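Local coordinates for protein enoyl-CoA hydratase (Bacillus halodurans, PDB 3LKE) that probably adds water across the double bond of enoyl-CoA thioesters, as a crotonase-family hydratase, at residues A[38-43]-A[91-96]. Numbering follows the deposited sequence.
Sequences EAIRAG and NHCVLE
Helices 30-45 and 81-98 of the crotonase fold, each leading into a parallel strand of the main sheet (51-56 and 103-108, respectively), pack nearly parallel through 38-43 and 91-96, with local axes 9.6 Å apart and inclined by 23°. A salt bridge lies beside a small apolar contact. The side chain of Arg-41 reaches across from one helix to the other. From CB the chain leaves with CG anti to the carbonyl carbon, beside the backbone N (chi1 -73°), and then runs extended to NE. CG rests on the carboxylate of Glu-96, 3.6 Å from OE1, and CD passes more loosely by OE2. NE donates to Glu-96 OE2 at 2.9 Å and nearly straight, with an N-H...O angle of 165°. NH2 adds a longer, more bent bond to the same oxygen (3.3 Å), so the guanidinium grips side-on with two nitrogens on one atom. OE2 lies in the guanidinium plane, yet both donors come from above the carboxylate plane, the two groups being steeply inclined to each other. At the tip, NH2 also comes within 3.9 Å of His-92 ND1, obliquely and without a hydrogen bond; the imidazole itself packs edge-to-face with His-88. An alanine in place of Arg-41 would remove both donors to OE2 and would probably leave the Glu-96 carboxylate without its charge partner across the helix pair. A bend in Glu-96 at chi2 turns OE2 to the edge of the guanidinium. One turn earlier on the first helix, Leu-37 touches His-92, Cys-93 and Glu-96, while Ala-39 faces strand 6-10. Ile-40 points at the second helix: its CG2, anti to the backbone N, touches Glu-96 CB at 3.6 Å, and its CD1 sits 4.0 Å from Cys-93 CB and 3.8 Å from the Cys-93 carbonyl O.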
ATOM      1  N   GLU A  38      20.585   3.291 -23.376  1.00 32.29           N
ATOM      2  CA  GLU A  38      21.391   4.433 -23.784  1.00 32.85           C
ATOM      3  C   GLU A  38      20.539   5.696 -23.915  1.00 30.50           C
ATOM      4  O   GLU A  38      20.951   6.784 -23.512  1.00 31.65           O
ATOM      5  CB  GLU A  38      22.080   4.099 -25.111  1.00 36.99           C
ATOM      6  CG  GLU A  38      23.011   5.162 -25.654  1.00 43.73           C
ATOM      7  CD  GLU A  38      23.578   4.787 -27.016  1.00 50.02           C
ATOM      8  OE1 GLU A  38      24.117   5.684 -27.704  1.00 56.86           O
ATOM      9  OE2 GLU A  38      23.475   3.598 -27.403  1.00 48.93           O
ATOM     10  N   ALA A  39      19.340   5.540 -24.464  1.00 30.29           N
ATOM     11  CA  ALA A  39      18.417   6.650 -24.633  1.00 30.36           C
ATOM     12  C   ALA A  39      17.910   7.152 -23.281  1.00 28.99           C
ATOM     13  O   ALA A  39      17.814   8.356 -23.048  1.00 30.70           O
ATOM     14  CB  ALA A  39      17.245   6.232 -25.519  1.00 29.64           C
ATOM     15  N   ILE A  40      17.583   6.218 -22.395  1.00 28.60           N
ATOM     16  CA  ILE A  40      17.081   6.567 -21.067  1.00 30.12           C
ATOM     17  C   ILE A  40      18.116   7.364 -20.277  1.00 30.31           C
ATOM     18  O   ILE A  40      17.800   8.392 -19.673  1.00 32.42           O
ATOM     19  CB  ILE A  40      16.696   5.305 -20.265  1.00 29.49           C
ATOM     20  CG1 ILE A  40      15.456   4.646 -20.879  1.00 25.85           C
ATOM     21  CG2 ILE A  40      16.453   5.662 -18.804  1.00 31.33           C
ATOM     22  CD1 ILE A  40      15.218   3.216 -20.414  1.00 26.23           C
ATOM     23  N   ARG A  41      19.348   6.873 -20.278  1.00 32.49           N
ATOM     24  CA  ARG A  41      20.444   7.533 -19.572  1.00 34.46           C
ATOM     25  C   ARG A  41      20.713   8.929 -20.124  1.00 35.81           C
ATOM     26  O   ARG A  41      20.920   9.879 -19.364  1.00 34.04           O
ATOM     27  CB  ARG A  41      21.711   6.678 -19.650  1.00 35.52           C
ATOM     28  CG  ARG A  41      21.657   5.438 -18.767  1.00 37.38           C
ATOM     29  CD  ARG A  41      22.832   4.505 -19.014  1.00 37.28           C
ATOM     30  NE  ARG A  41      22.895   3.482 -17.977  1.00 40.44           N
ATOM     31  CZ  ARG A  41      23.562   2.339 -18.077  1.00 36.09           C
ATOM     32  NH1 ARG A  41      24.238   2.051 -19.183  1.00 40.98           N
ATOM     33  NH2 ARG A  41      23.545   1.474 -17.064  1.00 40.74           N
ATOM     34  N   ALA A  42      20.715   9.046 -21.448  1.00 37.79           N
ATOM     35  CA  ALA A  42      20.942  10.332 -22.093  1.00 37.43           C
ATOM     36  C   ALA A  42      19.881  11.348 -21.675  1.00 37.26           C
ATOM     37  O   ALA A  42      20.187  12.519 -21.446  1.00 39.80           O
ATOM     38  CB  ALA A  42      20.971  10.171 -23.606  1.00 37.31           C
ATOM     39  N   GLY A  43      18.632  10.896 -21.573  1.00 34.65           N
ATOM     40  CA  GLY A  43      17.551  11.751 -21.123  1.00 32.72           C
ATOM     41  C   GLY A  43      17.702  12.152 -19.666  1.00 36.03           C
ATOM     42  O   GLY A  43      17.436  13.300 -19.310  1.00 33.31           O
ATOM     43  N   ASN A  91      17.001  -5.061 -16.963  1.00 23.44           N
ATOM     44  CA  ASN A  91      16.819  -4.606 -15.579  1.00 24.84           C
ATOM     45  C   ASN A  91      17.336  -3.181 -15.405  1.00 25.84           C
ATOM     46  O   ASN A  91      16.741  -2.368 -14.695  1.00 25.58           O
ATOM     47  CB  ASN A  91      17.501  -5.538 -14.577  1.00 24.15           C
ATOM     48  CG  ASN A  91      16.783  -6.849 -14.424  1.00 26.47           C
ATOM     49  OD1 ASN A  91      15.614  -6.987 -14.810  1.00 24.78           O
ATOM     50  ND2 ASN A  91      17.475  -7.835 -13.852  1.00 27.01           N
ATOM     51  N   HIS A  92      18.453  -2.862 -16.050  1.00 24.92           N
ATOM     52  CA  HIS A  92      18.939  -1.496 -15.954  1.00 25.64           C
ATOM     53  C   HIS A  92      17.996  -0.481 -16.583  1.00 24.82           C
ATOM     54  O   HIS A  92      17.830   0.614 -16.052  1.00 26.08           O
ATOM     55  CB  HIS A  92      20.367  -1.355 -16.481  1.00 30.15           C
ATOM     56  CG  HIS A  92      21.403  -1.640 -15.442  1.00 33.31           C
ATOM     57  ND1 HIS A  92      21.704  -0.749 -14.432  1.00 38.25           N
ATOM     58  CD2 HIS A  92      22.186  -2.724 -15.234  1.00 42.85           C
ATOM     59  CE1 HIS A  92      22.636  -1.270 -13.654  1.00 42.74           C
ATOM     60  NE2 HIS A  92      22.947  -2.466 -14.119  1.00 47.30           N
ATOM     61  N   CYS A  93      17.365  -0.836 -17.703  1.00 25.71           N
ATOM     62  CA  CYS A  93      16.332   0.034 -18.261  1.00 23.75           C
ATOM     63  C   CYS A  93      15.260   0.332 -17.207  1.00 23.80           C
ATOM     64  O   CYS A  93      14.881   1.479 -17.002  1.00 23.98           O
ATOM     65  CB  CYS A  93      15.671  -0.600 -19.473  1.00 23.21           C
ATOM     66  SG  CYS A  93      16.762  -0.693 -20.911  1.00 26.44           S
ATOM     67  N   VAL A  94      14.766  -0.711 -16.548  1.00 22.77           N
ATOM     68  CA  VAL A  94      13.717  -0.513 -15.530  1.00 22.56           C
ATOM     69  C   VAL A  94      14.179   0.415 -14.397  1.00 25.19           C
ATOM     70  O   VAL A  94      13.466   1.335 -13.987  1.00 23.32           O
ATOM     71  CB  VAL A  94      13.232  -1.859 -14.927  1.00 23.07           C
ATOM     72  CG1 VAL A  94      12.280  -1.600 -13.755  1.00 23.66           C
ATOM     73  CG2 VAL A  94      12.561  -2.716 -15.996  1.00 24.49           C
ATOM     74  N   LEU A  95      15.379   0.162 -13.894  1.00 24.78           N
ATOM     75  CA  LEU A  95      15.902   0.900 -12.753  1.00 27.91           C
ATOM     76  C   LEU A  95      16.156   2.359 -13.133  1.00 26.79           C
ATOM     77  O   LEU A  95      15.852   3.269 -12.370  1.00 24.59           O
ATOM     78  CB  LEU A  95      17.177   0.223 -12.234  1.00 27.11           C
ATOM     79  CG  LEU A  95      17.717   0.694 -10.884  1.00 29.52           C
ATOM     80  CD1 LEU A  95      16.631   0.625  -9.827  1.00 26.55           C
ATOM     81  CD2 LEU A  95      18.932  -0.160 -10.501  1.00 33.34           C
ATOM     82  N   GLU A  96      16.698   2.568 -14.330  1.00 25.89           N
ATOM     83  CA  GLU A  96      17.007   3.917 -14.837  1.00 26.93           C
ATOM     84  C   GLU A  96      15.774   4.756 -15.155  1.00 24.03           C
ATOM     85  O   GLU A  96      15.794   5.975 -15.029  1.00 25.04           O
ATOM     86  CB  GLU A  96      17.908   3.822 -16.068  1.00 31.18           C
ATOM     87  CG  GLU A  96      19.190   3.080 -15.800  1.00 37.58           C
ATOM     88  CD  GLU A  96      20.362   4.003 -15.566  1.00 40.18           C
ATOM     89  OE1 GLU A  96      20.152   5.237 -15.497  1.00 45.97           O
ATOM     90  OE2 GLU A  96      21.488   3.482 -15.444  1.00 43.84           O
TER